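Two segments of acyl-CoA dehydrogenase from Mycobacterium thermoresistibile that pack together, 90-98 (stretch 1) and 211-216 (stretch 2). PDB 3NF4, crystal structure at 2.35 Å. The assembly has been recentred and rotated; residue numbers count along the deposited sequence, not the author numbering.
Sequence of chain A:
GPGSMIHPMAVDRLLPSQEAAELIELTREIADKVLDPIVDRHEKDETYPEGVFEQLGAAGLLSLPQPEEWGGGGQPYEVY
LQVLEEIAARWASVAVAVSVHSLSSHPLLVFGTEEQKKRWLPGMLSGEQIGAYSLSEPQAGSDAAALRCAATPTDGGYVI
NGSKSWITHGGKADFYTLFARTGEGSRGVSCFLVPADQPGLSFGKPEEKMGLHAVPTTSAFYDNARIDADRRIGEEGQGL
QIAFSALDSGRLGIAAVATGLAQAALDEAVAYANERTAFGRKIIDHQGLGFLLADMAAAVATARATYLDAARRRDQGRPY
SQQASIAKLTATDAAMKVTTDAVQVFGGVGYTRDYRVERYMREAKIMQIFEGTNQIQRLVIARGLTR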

# COMPACT_ATOMS: atom_id res chain seq x y z
N ARG A 90 -18.85 -18.32 -10.78
CA ARG A 90 -20.32 -18.26 -10.83
C ARG A 90 -20.94 -18.17 -9.42
O ARG A 90 -21.85 -17.36 -9.19
CB ARG A 90 -20.92 -19.48 -11.57
CG ARG A 90 -20.88 -19.48 -13.13
CD ARG A 90 -19.46 -19.48 -13.63
NE ARG A 90 -19.40 -19.76 -15.05
CZ ARG A 90 -18.28 -19.96 -15.73
NH1 ARG A 90 -18.35 -20.20 -17.04
NH2 ARG A 90 -17.09 -19.91 -15.13
N TRP A 91 -20.46 -18.99 -8.48
CA TRP A 91 -21.08 -19.05 -7.14
C TRP A 91 -20.07 -19.35 -6.05
O TRP A 91 -19.78 -20.54 -5.81
CB TRP A 91 -22.17 -20.14 -7.10
CG TRP A 91 -23.23 -19.95 -6.01
CD1 TRP A 91 -23.11 -19.26 -4.83
CD2 TRP A 91 -24.56 -20.52 -6.00
NE1 TRP A 91 -24.29 -19.32 -4.12
CE2 TRP A 91 -25.18 -20.10 -4.80
CE3 TRP A 91 -25.28 -21.33 -6.90
CZ2 TRP A 91 -26.50 -20.45 -4.48
CZ3 TRP A 91 -26.58 -21.69 -6.57
CH2 TRP A 91 -27.18 -21.26 -5.38
N ALA A 92 -19.57 -18.30 -5.38
CA ALA A 92 -18.47 -18.47 -4.40
C ALA A 92 -18.83 -19.40 -3.25
O ALA A 92 -18.02 -20.26 -2.86
CB ALA A 92 -17.98 -17.10 -3.84
N SER A 93 -20.02 -19.23 -2.69
CA SER A 93 -20.46 -20.09 -1.58
C SER A 93 -20.48 -21.58 -1.91
O SER A 93 -20.10 -22.39 -1.10
CB SER A 93 -21.82 -19.62 -1.06
OG SER A 93 -22.25 -20.48 -0.03
N VAL A 94 -20.87 -21.94 -3.13
CA VAL A 94 -20.87 -23.32 -3.58
C VAL A 94 -19.45 -23.90 -3.72
O VAL A 94 -19.19 -25.08 -3.38
CB VAL A 94 -21.68 -23.46 -4.91
CG1 VAL A 94 -21.40 -24.79 -5.62
CG2 VAL A 94 -23.20 -23.30 -4.62
N ALA A 95 -18.53 -23.09 -4.22
CA ALA A 95 -17.19 -23.57 -4.46
C ALA A 95 -16.43 -23.77 -3.14
O ALA A 95 -15.66 -24.73 -3.00
CB ALA A 95 -16.46 -22.63 -5.38
N VAL A 96 -16.65 -22.86 -2.19
CA VAL A 96 -16.17 -23.09 -0.82
C VAL A 96 -16.63 -24.49 -0.33
O VAL A 96 -15.81 -25.29 0.14
CB VAL A 96 -16.57 -21.91 0.17
CG1 VAL A 96 -16.27 -22.27 1.61
CG2 VAL A 96 -15.82 -20.63 -0.16
N ALA A 97 -17.90 -24.83 -0.50
CA ALA A 97 -18.39 -26.14 -0.07
C ALA A 97 -17.73 -27.31 -0.81
O ALA A 97 -17.56 -28.40 -0.23
CB ALA A 97 -19.90 -26.22 -0.23
N VAL A 98 -17.41 -27.12 -2.09
CA VAL A 98 -16.70 -28.17 -2.84
C VAL A 98 -15.32 -28.43 -2.23
O VAL A 98 -14.92 -29.57 -2.02
CB VAL A 98 -16.61 -27.89 -4.36
CG1 VAL A 98 -15.70 -28.90 -5.04
CG2 VAL A 98 -18.01 -27.97 -4.97
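Stretch 2 211-216: GLHAVP

The first turn of a helix often serves as a docking site for an irregular loop, and the small polar residue within it can organise the contact. Stretches 90-98 and 211-216 of this acyl-CoA dehydrogenase illustrate the principle. Trp91 occupies the N-cap position and residues 92-98 are helical, whereas stretch 2 has no regular helix or strand. Its backbone is nearly extended at Gly211, takes positive phi at Leu212 (66/52), turns through His213 and Ala214 with helix-like angles, and opens out again at Val215 and Pro216. Leu212 lies against Ala92 and Ser93, and Val215 against Ser93 and Ala97, so from Leu212 to Val215 the loop runs broadly in the same direction as the helix. The closest backbone approach brings the CA atoms of Ser93 and Leu212 to 5.2 Å.

Ser93 is the centre of the contact. Its CA-to-CB bond points toward the loop, and with chi1 at 178° (t) its hydroxyl oxygen OG lies 3.5 Å from Val215 N, which donates a weak but nearly straight hydrogen bond to Ser93 OG. The same hydroxyl gives its proton to a water, with Ser93 OG 2.7 Å from the water oxygen. That water in turn donates to Leu212 O and Val215 O, each 2.7 Å from the water oxygen. One short side chain thus both accepts and donates, and through the water it reaches the carbonyls of Leu212 and Val215.

Apolar contacts lie beside these polar ones. Leu212 leaves its backbone sideways, but chi1 at -142°, between wells, and chi2 at 76° (p) bring its end nearer the helix: Leu212 CD1 lies 3.8 Å from Ser93 N and 4.1 Å from Ala92 CB, while Leu212 CG is 4.0 Å from Ser93 CB. Trp91 also starts sideways; its t rotamer (chi1 -158°) and chi2 of -24° carry the indole to Ala214, with Trp91 CZ2 3.6 Å from Ala214 CB in an oblique approach. Its NE1 is hydrogen-bonded elsewhere in the structure.

One turn beyond Ser93, the CA-to-CB bond of Ala97 points toward the loop, and Ala97 CB meets Val215 CG2 at 4.2 Å. Val215 is t (177°), and its CG2 also lies 3.6 Å from Ser93 OG, so the methyl packs beside the same hydroxyl that its own backbone amide engages. Val94 points away, as do His213 and Pro216 on the loop. The contact buries 333 Å² in all, both sides summed.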

# COMPACT_ATOMS: atom_id res chain seq x y z
N GLY A 211 -22.21 -11.91 4.18
CA GLY A 211 -22.38 -12.49 2.82
C GLY A 211 -22.13 -14.01 2.80
O GLY A 211 -21.91 -14.62 3.87
N LEU A 212 -22.17 -14.61 1.61
CA LEU A 212 -21.92 -16.06 1.44
C LEU A 212 -23.03 -16.88 2.12
O LEU A 212 -22.76 -17.77 2.93
CB LEU A 212 -20.55 -16.42 2.01
CG LEU A 212 -19.60 -17.44 1.38
CD1 LEU A 212 -18.88 -16.89 0.11
CD2 LEU A 212 -18.55 -17.92 2.45
N HIS A 213 -24.27 -16.56 1.80
CA HIS A 213 -25.43 -16.97 2.61
C HIS A 213 -25.97 -18.38 2.34
O HIS A 213 -26.52 -18.99 3.26
CB HIS A 213 -26.60 -16.01 2.42
CG HIS A 213 -26.29 -14.58 2.73
ND1 HIS A 213 -26.00 -14.14 4.01
CD2 HIS A 213 -26.28 -13.48 1.95
CE1 HIS A 213 -25.80 -12.83 3.99
NE2 HIS A 213 -25.97 -12.40 2.75
N ALA A 214 -25.83 -18.88 1.10
CA ALA A 214 -26.59 -20.04 0.63
C ALA A 214 -26.35 -21.37 1.38
O ALA A 214 -27.30 -22.03 1.77
CB ALA A 214 -26.38 -20.23 -0.85
N VAL A 215 -25.09 -21.77 1.50
CA VAL A 215 -24.70 -22.96 2.25
C VAL A 215 -24.56 -22.48 3.71
O VAL A 215 -23.80 -21.54 3.96
CB VAL A 215 -23.33 -23.49 1.75
CG1 VAL A 215 -22.87 -24.68 2.56
CG2 VAL A 215 -23.38 -23.85 0.27
N PRO A 216 -25.26 -23.13 4.67
CA PRO A 216 -25.26 -22.60 6.04
C PRO A 216 -23.97 -22.91 6.83
O PRO A 216 -23.31 -23.91 6.58
CB PRO A 216 -26.47 -23.29 6.68
CG PRO A 216 -26.59 -24.62 5.94
CD PRO A 216 -25.89 -24.47 4.59
O HOH W 1 -21.81 -20.29 2.65